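Local coordinates for periplasmic molybdate-binding protein (Azotobacter vinelandii, PDB 1ATG) that binds molybdate or tungstate in a pocket between its two domains, probably as the periplasmic receptor of an ABC transporter, at residues A[17-27]-A[205-213]; A[68-79]-A[190-198]. All coordinates share one frame; numbering follows the deposited sequence. Where two conformers were deposited one is given.

Contact 1: residues A[17-27]-A[205-213]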
loop_
_atom_site.group_PDB
_atom_site.type_symbol
_atom_site.label_atom_id
_atom_site.label_comp_id
_atom_site.label_asym_id
_atom_site.label_seq_id
_atom_site.Cartn_x
_atom_site.Cartn_y
_atom_site.Cartn_z
ATOM N N LEU A 17 -3.132 -14.005 1.516
ATOM C CA LEU A 17 -2.268 -14.777 0.631
ATOM C C LEU A 17 -1.458 -15.815 1.389
ATOM O O LEU A 17 -1.395 -16.973 0.951
ATOM C CB LEU A 17 -1.328 -13.849 -0.128
ATOM C CG LEU A 17 -1.986 -12.940 -1.172
ATOM C CD1 LEU A 17 -1.079 -11.768 -1.506
ATOM C CD2 LEU A 17 -2.296 -13.732 -2.440
ATOM N N ALA A 18 -0.821 -15.420 2.479
ATOM C CA ALA A 18 -0.046 -16.341 3.305
ATOM C C ALA A 18 -0.921 -17.477 3.803
ATOM O O ALA A 18 -0.504 -18.659 3.770
ATOM C CB ALA A 18 0.550 -15.565 4.476
ATOM N N GLY A 19 -2.150 -17.244 4.221
ATOM C CA GLY A 19 -3.082 -18.262 4.673
ATOM C C GLY A 19 -3.350 -19.266 3.555
ATOM O O GLY A 19 -3.335 -20.491 3.778
ATOM N N GLN A 20 -3.600 -18.779 2.342
ATOM C CA GLN A 20 -3.843 -19.679 1.220
ATOM C C GLN A 20 -2.587 -20.446 0.849
ATOM O O GLN A 20 -2.674 -21.664 0.559
ATOM C CB GLN A 20 -4.392 -18.886 0.039
ATOM C CG GLN A 20 -4.662 -19.713 -1.209
ATOM C CD GLN A 20 -5.658 -20.829 -0.999
ATOM O OE1 GLN A 20 -5.675 -21.811 -1.764
ATOM N NE2 GLN A 20 -6.494 -20.764 0.025
ATOM N N PHE A 21 -1.420 -19.836 0.851
ATOM C CA PHE A 21 -0.176 -20.505 0.497
ATOM C C PHE A 21 0.110 -21.615 1.494
ATOM O O PHE A 21 0.590 -22.701 1.130
ATOM C CB PHE A 21 0.959 -19.485 0.446
ATOM C CG PHE A 21 2.299 -20.012 0.025
ATOM C CD1 PHE A 21 2.520 -20.450 -1.274
ATOM C CD2 PHE A 21 3.351 -20.056 0.926
ATOM C CE1 PHE A 21 3.761 -20.915 -1.659
ATOM C CE2 PHE A 21 4.592 -20.524 0.541
ATOM C CZ PHE A 21 4.802 -20.961 -0.754
ATOM N N ALA A 22 -0.182 -21.364 2.771
ATOM C CA ALA A 22 -0.010 -22.370 3.821
ATOM C C ALA A 22 -0.978 -23.520 3.635
ATOM O O ALA A 22 -0.565 -24.697 3.741
ATOM C CB ALA A 22 -0.213 -21.694 5.172
ATOM N N LYS A 23 -2.232 -23.271 3.326
ATOM C CA LYS A 23 -3.199 -24.332 3.081
ATOM C C LYS A 23 -2.724 -25.200 1.920
ATOM O O LYS A 23 -2.796 -26.439 1.977
ATOM C CB LYS A 23 -4.572 -23.749 2.774
ATOM C CG LYS A 23 -5.642 -24.696 2.278
ATOM C CD LYS A 23 -6.946 -23.984 1.956
ATOM C CE LYS A 23 -7.996 -24.936 1.411
ATOM N NZ LYS A 23 -8.596 -25.781 2.479
ATOM N N GLN A 24 -2.272 -24.579 0.833
ATOM C CA GLN A 24 -1.863 -25.336 -0.336
ATOM C C GLN A 24 -0.576 -26.112 -0.178
ATOM O O GLN A 24 -0.504 -27.243 -0.697
ATOM C CB GLN A 24 -1.692 -24.351 -1.511
ATOM C CG GLN A 24 -3.002 -23.756 -1.982
ATOM C CD GLN A 24 -2.774 -22.785 -3.130
ATOM O OE1 GLN A 24 -1.751 -22.861 -3.810
ATOM N NE2 GLN A 24 -3.745 -21.917 -3.350
ATOM N N THR A 25 0.441 -25.565 0.451
ATOM C CA THR A 25 1.772 -26.109 0.493
ATOM C C THR A 25 2.278 -26.569 1.845
ATOM O O THR A 25 3.319 -27.222 1.897
ATOM C CB THR A 25 2.825 -25.074 0.001
ATOM O OG1 THR A 25 2.969 -24.039 0.987
ATOM C CG2 THR A 25 2.409 -24.472 -1.329
ATOM N N GLY A 26 1.614 -26.149 2.913
ATOM C CA GLY A 26 2.060 -26.493 4.257
ATOM C C GLY A 26 3.117 -25.531 4.775
ATOM O O GLY A 26 3.549 -25.653 5.928
ATOM N N HIS A 27 3.555 -24.582 3.955
ATOM C CA HIS A 27 4.568 -23.621 4.352
ATOM C C HIS A 27 3.934 -22.427 5.067
ATOM O O HIS A 27 2.973 -21.831 4.579
ATOM C CB HIS A 27 5.357 -23.080 3.158
ATOM C CG HIS A 27 6.299 -24.037 2.507
ATOM N ND1 HIS A 27 7.449 -24.486 3.122
ATOM C CD2 HIS A 27 6.263 -24.625 1.285
ATOM C CE1 HIS A 27 8.078 -25.317 2.311
ATOM N NE2 HIS A 27 7.382 -25.421 1.190
ATOM N N ASN A 205 12.607 -21.539 -1.465
ATOM C CA ASN A 205 11.280 -21.220 -0.939
ATOM C C ASN A 205 10.849 -19.808 -1.346
ATOM O O ASN A 205 9.669 -19.624 -1.687
ATOM C CB ASN A 205 11.258 -21.364 0.576
ATOM C CG ASN A 205 9.892 -21.563 1.188
ATOM O OD1 ASN A 205 8.918 -21.918 0.518
ATOM N ND2 ASN A 205 9.810 -21.360 2.504
ATOM N N ALA A 206 11.771 -18.852 -1.346
ATOM C CA ALA A 206 11.429 -17.488 -1.759
ATOM C C ALA A 206 11.003 -17.476 -3.215
ATOM O O ALA A 206 9.999 -16.852 -3.576
ATOM C CB ALA A 206 12.611 -16.565 -1.527
ATOM N N GLU A 207 11.740 -18.173 -4.082
ATOM C CA GLU A 207 11.389 -18.260 -5.491
ATOM C C GLU A 207 10.059 -18.976 -5.685
ATOM O O GLU A 207 9.258 -18.568 -6.534
ATOM C CB GLU A 207 12.526 -18.921 -6.276
ATOM C CG GLU A 207 13.758 -18.032 -6.339
ATOM C CD GLU A 207 14.918 -18.665 -7.084
ATOM O OE1 GLU A 207 15.004 -19.910 -7.097
ATOM O OE2 GLU A 207 15.738 -17.904 -7.642
ATOM N N GLN A 208 9.768 -19.997 -4.898
ATOM C CA GLN A 208 8.493 -20.698 -4.982
ATOM C C GLN A 208 7.353 -19.742 -4.644
ATOM O O GLN A 208 6.350 -19.687 -5.351
ATOM C CB GLN A 208 8.444 -21.916 -4.057
ATOM C CG GLN A 208 7.117 -22.658 -4.135
ATOM C CD GLN A 208 7.015 -23.863 -3.235
ATOM O OE1 GLN A 208 5.925 -24.405 -3.023
ATOM N NE2 GLN A 208 8.143 -24.312 -2.693
ATOM N N PHE A 209 7.500 -19.004 -3.541
ATOM C CA PHE A 209 6.455 -18.055 -3.137
ATOM C C PHE A 209 6.283 -16.965 -4.171
ATOM O O PHE A 209 5.147 -16.593 -4.517
ATOM C CB PHE A 209 6.785 -17.497 -1.746
ATOM C CG PHE A 209 5.726 -16.562 -1.226
ATOM C CD1 PHE A 209 4.455 -17.031 -0.946
ATOM C CD2 PHE A 209 5.997 -15.217 -1.024
ATOM C CE1 PHE A 209 3.473 -16.179 -0.470
ATOM C CE2 PHE A 209 5.011 -14.371 -0.550
ATOM C CZ PHE A 209 3.753 -14.838 -0.271
ATOM N N MET A 210 7.353 -16.425 -4.727
ATOM C CA MET A 210 7.299 -15.383 -5.744
ATOM C C MET A 210 6.607 -15.896 -7.005
ATOM O O MET A 210 5.848 -15.160 -7.643
ATOM C CB MET A 210 8.684 -14.823 -6.035
ATOM C CG MET A 210 9.266 -14.029 -4.871
ATOM S SD MET A 210 8.531 -12.403 -4.621
ATOM C CE MET A 210 9.630 -11.432 -5.662
ATOM N N SER A 211 6.843 -17.162 -7.360
ATOM C CA SER A 211 6.169 -17.775 -8.497
ATOM C C SER A 211 4.680 -17.942 -8.204
ATOM O O SER A 211 3.823 -17.608 -9.017
ATOM C CB SER A 211 6.772 -19.139 -8.849
ATOM O OG SER A 211 5.965 -19.816 -9.808
ATOM N N TRP A 212 4.359 -18.395 -7.004
ATOM C CA TRP A 212 2.987 -18.587 -6.568
ATOM C C TRP A 212 2.200 -17.276 -6.585
ATOM O O TRP A 212 1.032 -17.217 -6.962
ATOM C CB TRP A 212 2.961 -19.194 -5.160
ATOM C CG TRP A 212 1.566 -19.448 -4.670
ATOM C CD1 TRP A 212 0.778 -20.537 -4.913
ATOM C CD2 TRP A 212 0.801 -18.577 -3.829
ATOM N NE1 TRP A 212 -0.438 -20.377 -4.302
ATOM C CE2 TRP A 212 -0.446 -19.182 -3.617
ATOM C CE3 TRP A 212 1.049 -17.323 -3.242
ATOM C CZ2 TRP A 212 -1.443 -18.599 -2.850
ATOM C CZ3 TRP A 212 0.056 -16.757 -2.466
ATOM C CH2 TRP A 212 -1.176 -17.381 -2.275
ATOM N N MET A 213 2.875 -16.173 -6.215
ATOM C CA MET A 213 2.261 -14.855 -6.232
ATOM C C MET A 213 1.765 -14.410 -7.593
ATOM O O MET A 213 0.915 -13.513 -7.668
ATOM C CB MET A 213 3.273 -13.818 -5.732
ATOM C CG MET A 213 3.426 -13.827 -4.218
ATOM S SD MET A 213 1.976 -13.232 -3.330
ATOM C CE MET A 213 1.773 -11.602 -4.055
HETATM O O HOH W 1 8.825 -26.244 -0.952
#
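An aromatic cluster of F21, F209 and W212 joins helix 11-25 to helix 203-212; the axes of segments 17-25 and 205-212 come within 11.8 Å, with 112° between their N-to-C directions. The edge of F209 meets one face of the F21 ring, CD1 of F209 lying 3.7 Å from CD2 of F21 with the planes 69° apart, an edge-to-face pair. F21 also turns its CB to the indole, 4.0 Å from the centroid of the six-membered ring of W212 and over its face, a CH-pi contact. The W212 side chain is a knob seated among L17, Q20, F21 and Q24. Helix 203-212 lies on the sheet of this periplasmic binding-protein fold, F209 touching F53 and L2, and helix 11-25 packs against it. The indole N-H is satisfied at the outer border: NE1 of W212 donates to OE1 of Q24 at 2.9 Å, from above the carbonyl plane. The trans chi1 of W212 (-179°) carries the indole across to helix 11-25. At the far end OD1 of N205 lies over the H27 ring, and one water bridges NE2 of H27 and NE2 of Q208, 2.7 Å from each.

Contact 2: residues A[68-79]-A[190-198]; sequences FALPGSRFTYAI and IVQQAVITK
F75 and A194 form an antiparallel hydrogen-bonded pair where strand 75-86 runs beside strand 191-196, A194 N reaching F75 O at 2.9 Å. Beyond the non-hydrogen-bonded pair T76 and Q193 the register slips by one, because Y77 and A78 both face Q192: Y77 N donates to Q192 O, and Q192 N to A78 O. This is a classic beta bulge. At the other end, where a type II turn runs from L70 to S73, L70 N donates to I196 O and K198 N to F68 O. S73 OG takes the place of a backbone acceptor, receiving I196 N at 3.0 Å while itself donating to L70 O.

Among the side-chain bonds, the amide of Q193 is held at both ends. R74 NH1 donates to OE1 of Q193 at 2.8 Å, in the carbonyl plane and on a lone pair, and NE2 of Q193 donates to OG1 of T76 at 3.0 Å. A leucine at Q193 would probably leave the R74 guanidinium without this acceptor, though D64 would still pair with its NE, and T76 OG1 without its donor. The bulge falls in the central sheet beside the anion cleft of the binding-protein fold: chi1 of 69° brings the Y77 ring edge-on to the backbone of Q193 and A194, and its OH receives NE2 of Q192 at 3.0 Å, the ring and amide planes 82° apart. S54 O also binds that hydroxyl, and Q192 OE1 bonds to the OH of the pocket residue Y117.

Of the apolar contacts, CB of A194 touches CD1 of Y77 at 3.7 Å. CB of L70 lies 4.0 Å from CB of I196, the two side chains running alongside each other, and the R74 methylenes run along CG1 of V195.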
loop_
_atom_site.group_PDB
_atom_site.type_symbol
_atom_site.label_atom_id
_atom_site.label_comp_id
_atom_site.label_asym_id
_atom_site.label_seq_id
_atom_site.Cartn_x
_atom_site.Cartn_y
_atom_site.Cartn_z
ATOM N N PHE A 68 21.285 -5.462 -3.396
ATOM C CA PHE A 68 20.618 -6.080 -2.261
ATOM C C PHE A 68 19.513 -7.042 -2.689
ATOM O O PHE A 68 19.084 -7.857 -1.875
ATOM C CB PHE A 68 20.000 -5.009 -1.350
ATOM C CG PHE A 68 21.030 -4.244 -0.573
ATOM C CD1 PHE A 68 21.568 -4.795 0.574
ATOM C CD2 PHE A 68 21.454 -2.992 -0.985
ATOM C CE1 PHE A 68 22.526 -4.112 1.305
ATOM C CE2 PHE A 68 22.406 -2.302 -0.256
ATOM C CZ PHE A 68 22.943 -2.871 0.876
ATOM N N ALA A 69 19.039 -6.901 -3.916
ATOM C CA ALA A 69 17.969 -7.760 -4.416
ATOM C C ALA A 69 18.527 -8.888 -5.277
ATOM O O ALA A 69 19.523 -8.693 -5.977
ATOM C CB ALA A 69 16.966 -6.943 -5.225
ATOM N N LEU A 70 17.896 -10.059 -5.212
ATOM C CA LEU A 70 18.340 -11.173 -6.059
ATOM C C LEU A 70 18.049 -10.784 -7.500
ATOM O O LEU A 70 16.913 -10.460 -7.854
ATOM C CB LEU A 70 17.608 -12.447 -5.658
ATOM C CG LEU A 70 17.968 -13.739 -6.393
ATOM C CD1 LEU A 70 19.335 -14.231 -5.928
ATOM C CD2 LEU A 70 16.909 -14.808 -6.174
ATOM N N PRO A 71 19.068 -10.771 -8.354
ATOM C CA PRO A 71 18.901 -10.402 -9.746
ATOM C C PRO A 71 17.799 -11.208 -10.416
ATOM O O PRO A 71 17.662 -12.404 -10.167
ATOM C CB PRO A 71 20.271 -10.659 -10.362
ATOM C CG PRO A 71 21.225 -10.583 -9.216
ATOM C CD PRO A 71 20.473 -11.119 -8.023
ATOM N N GLY A 72 16.949 -10.542 -11.195
ATOM C CA GLY A 72 15.864 -11.197 -11.903
ATOM C C GLY A 72 14.608 -11.463 -11.098
ATOM O O GLY A 72 13.625 -11.975 -11.657
ATOM N N SER A 73 14.570 -11.144 -9.808
ATOM C CA SER A 73 13.407 -11.417 -8.984
ATOM C C SER A 73 12.400 -10.274 -8.921
ATOM O O SER A 73 11.272 -10.521 -8.464
ATOM C CB SER A 73 13.806 -11.744 -7.541
ATOM O OG SER A 73 14.303 -10.598 -6.863
ATOM N N ARG A 74 12.764 -9.094 -9.366
ATOM C CA ARG A 74 11.836 -7.961 -9.277
ATOM C C ARG A 74 10.666 -8.043 -10.238
ATOM O O ARG A 74 10.852 -8.264 -11.441
ATOM C CB ARG A 74 12.642 -6.687 -9.553
ATOM C CG ARG A 74 11.824 -5.428 -9.277
ATOM C CD ARG A 74 12.778 -4.247 -9.111
ATOM N NE ARG A 74 13.661 -4.135 -10.274
ATOM C CZ ARG A 74 13.276 -3.547 -11.396
ATOM N NH1 ARG A 74 12.077 -3.011 -11.542
ATOM N NH2 ARG A 74 14.131 -3.480 -12.421
ATOM N N PHE A 75 9.448 -7.817 -9.739
ATOM C CA PHE A 75 8.273 -7.821 -10.594
ATOM C C PHE A 75 7.140 -7.020 -9.951
ATOM O O PHE A 75 7.154 -6.746 -8.749
ATOM C CB PHE A 75 7.828 -9.246 -10.913
ATOM C CG PHE A 75 7.050 -9.938 -9.835
ATOM C CD1 PHE A 75 7.671 -10.440 -8.711
ATOM C CD2 PHE A 75 5.674 -10.109 -9.942
ATOM C CE1 PHE A 75 6.948 -11.081 -7.723
ATOM C CE2 PHE A 75 4.938 -10.733 -8.964
ATOM C CZ PHE A 75 5.580 -11.233 -7.855
ATOM N N THR A 76 6.219 -6.613 -10.799
ATOM C CA THR A 76 5.026 -5.901 -10.335
ATOM C C THR A 76 3.995 -6.903 -9.861
ATOM O O THR A 76 3.452 -7.652 -10.696
ATOM C CB THR A 76 4.449 -5.016 -11.442
ATOM O OG1 THR A 76 5.476 -4.070 -11.766
ATOM C CG2 THR A 76 3.198 -4.290 -10.992
ATOM N N TYR A 77 3.701 -6.955 -8.571
ATOM C CA TYR A 77 2.758 -7.914 -8.013
ATOM C C TYR A 77 1.347 -7.363 -7.877
ATOM O O TYR A 77 0.399 -8.146 -7.723
ATOM C CB TYR A 77 3.245 -8.445 -6.655
ATOM C CG TYR A 77 3.225 -7.414 -5.554
ATOM C CD1 TYR A 77 4.294 -6.550 -5.361
ATOM C CD2 TYR A 77 2.149 -7.290 -4.696
ATOM C CE1 TYR A 77 4.272 -5.587 -4.356
ATOM C CE2 TYR A 77 2.102 -6.328 -3.701
ATOM C CZ TYR A 77 3.171 -5.490 -3.550
ATOM O OH TYR A 77 3.121 -4.534 -2.552
ATOM N N ALA A 78 1.194 -6.047 -7.951
ATOM C CA ALA A 78 -0.131 -5.444 -7.772
ATOM C C ALA A 78 -0.037 -3.980 -8.147
ATOM O O ALA A 78 1.043 -3.367 -8.043
ATOM C CB ALA A 78 -0.567 -5.582 -6.314
ATOM N N ILE A 79 -1.146 -3.388 -8.537
ATOM C CA ILE A 79 -1.251 -1.951 -8.773
ATOM C C ILE A 79 -2.388 -1.481 -7.867
ATOM O O ILE A 79 -3.523 -1.978 -7.943
ATOM C CB ILE A 79 -1.499 -1.589 -10.233
ATOM C CG1 ILE A 79 -0.362 -2.086 -11.137
ATOM C CG2 ILE A 79 -1.622 -0.083 -10.426
ATOM C CD1 ILE A 79 -0.810 -2.902 -12.315
ATOM N N ILE A 190 -0.009 3.683 -8.643
ATOM C CA ILE A 190 0.694 3.065 -7.513
ATOM C C ILE A 190 1.097 1.658 -7.900
ATOM O O ILE A 190 0.440 0.660 -7.578
ATOM C CB ILE A 190 -0.204 3.124 -6.267
ATOM C CG1 ILE A 190 -0.630 4.565 -5.943
ATOM C CG2 ILE A 190 0.504 2.522 -5.062
ATOM C CD1 ILE A 190 -1.740 4.656 -4.924
ATOM N N VAL A 191 2.187 1.565 -8.649
ATOM C CA VAL A 191 2.712 0.316 -9.184
ATOM C C VAL A 191 3.606 -0.343 -8.148
ATOM O O VAL A 191 4.618 0.244 -7.765
ATOM C CB VAL A 191 3.444 0.587 -10.518
ATOM C CG1 VAL A 191 4.048 -0.713 -11.016
ATOM C CG2 VAL A 191 2.463 1.181 -11.517
ATOM N N GLN A 192 3.181 -1.487 -7.630
ATOM C CA GLN A 192 3.850 -2.088 -6.486
ATOM C C GLN A 192 4.716 -3.261 -6.895
ATOM O O GLN A 192 4.233 -4.220 -7.515
ATOM C CB GLN A 192 2.776 -2.523 -5.461
ATOM C CG GLN A 192 1.782 -1.404 -5.185
ATOM C CD GLN A 192 0.761 -1.606 -4.101
ATOM O OE1 GLN A 192 -0.229 -0.870 -4.073
ATOM N NE2 GLN A 192 0.950 -2.530 -3.167
ATOM N N GLN A 193 6.004 -3.164 -6.548
ATOM C CA GLN A 193 6.938 -4.217 -6.927
ATOM C C GLN A 193 7.500 -4.940 -5.720
ATOM O O GLN A 193 7.535 -4.431 -4.599
ATOM C CB GLN A 193 8.083 -3.655 -7.772
ATOM C CG GLN A 193 7.598 -3.121 -9.115
ATOM C CD GLN A 193 8.720 -3.133 -10.137
ATOM O OE1 GLN A 193 9.822 -2.673 -9.833
ATOM N NE2 GLN A 193 8.445 -3.675 -11.316
ATOM N N ALA A 194 7.887 -6.191 -5.969
ATOM C CA ALA A 194 8.441 -7.064 -4.973
ATOM C C ALA A 194 9.802 -7.588 -5.450
ATOM O O ALA A 194 10.074 -7.635 -6.642
ATOM C CB ALA A 194 7.527 -8.252 -4.702
ATOM N N VAL A 195 10.636 -7.907 -4.469
ATOM C CA VAL A 195 11.939 -8.491 -4.774
ATOM C C VAL A 195 12.241 -9.555 -3.718
ATOM O O VAL A 195 11.741 -9.578 -2.600
ATOM C CB VAL A 195 13.128 -7.513 -4.746
ATOM C CG1 VAL A 195 13.154 -6.578 -5.940
ATOM C CG2 VAL A 195 13.169 -6.713 -3.445
ATOM N N ILE A 196 13.140 -10.465 -4.119
ATOM C CA ILE A 196 13.748 -11.403 -3.191
ATOM C C ILE A 196 15.036 -10.712 -2.699
ATOM O O ILE A 196 15.710 -10.061 -3.486
ATOM C CB ILE A 196 14.100 -12.756 -3.823
ATOM C CG1 ILE A 196 12.812 -13.498 -4.209
ATOM C CG2 ILE A 196 14.942 -13.612 -2.883
ATOM C CD1 ILE A 196 13.059 -14.795 -4.958
ATOM N N THR A 197 15.275 -10.808 -1.403
ATOM C CA THR A 197 16.496 -10.210 -0.831
ATOM C C THR A 197 17.666 -11.138 -1.166
ATOM O O THR A 197 17.593 -12.307 -0.806
ATOM C CB THR A 197 16.303 -9.984 0.666
ATOM O OG1 THR A 197 15.211 -9.058 0.904
ATOM C CG2 THR A 197 17.553 -9.381 1.302
ATOM N N LYS A 198 18.698 -10.637 -1.830
ATOM C CA LYS A 198 19.818 -11.455 -2.289
ATOM C C LYS A 198 20.455 -12.358 -1.258
ATOM O O LYS A 198 20.838 -13.498 -1.567
ATOM C CB LYS A 198 20.894 -10.550 -2.909
ATOM C CG LYS A 198 21.923 -11.275 -3.768
ATOM C CD LYS A 198 22.666 -10.273 -4.646
ATOM C CE LYS A 198 23.939 -10.850 -5.233
ATOM N NZ LYS A 198 24.679 -9.824 -6.027
#

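How the contacts relate
Strand 191-196 of contact 2 leads along the chain into helix 203-212 of contact 1, and the two contacts, with centres 16 Å apart, touch directly. A different side of the helix from the one bearing the aromatic cluster supplies M210 and E207: M210 CE packs 3.4 Å from F75 CE1, and E207 CG lies 3.6 Å from I196 CD1. Helix 203-212 therefore touches both helix 11-25 and the paired strands. The two contacts stand differently to the anion. The side chain of Q192 in contact 2 is about 6 Å from the bound tungstate and hydrogen-bonds to the pocket residues Y117 and N9, whereas the side chain of L17 in contact 1 is about 13 Å from it.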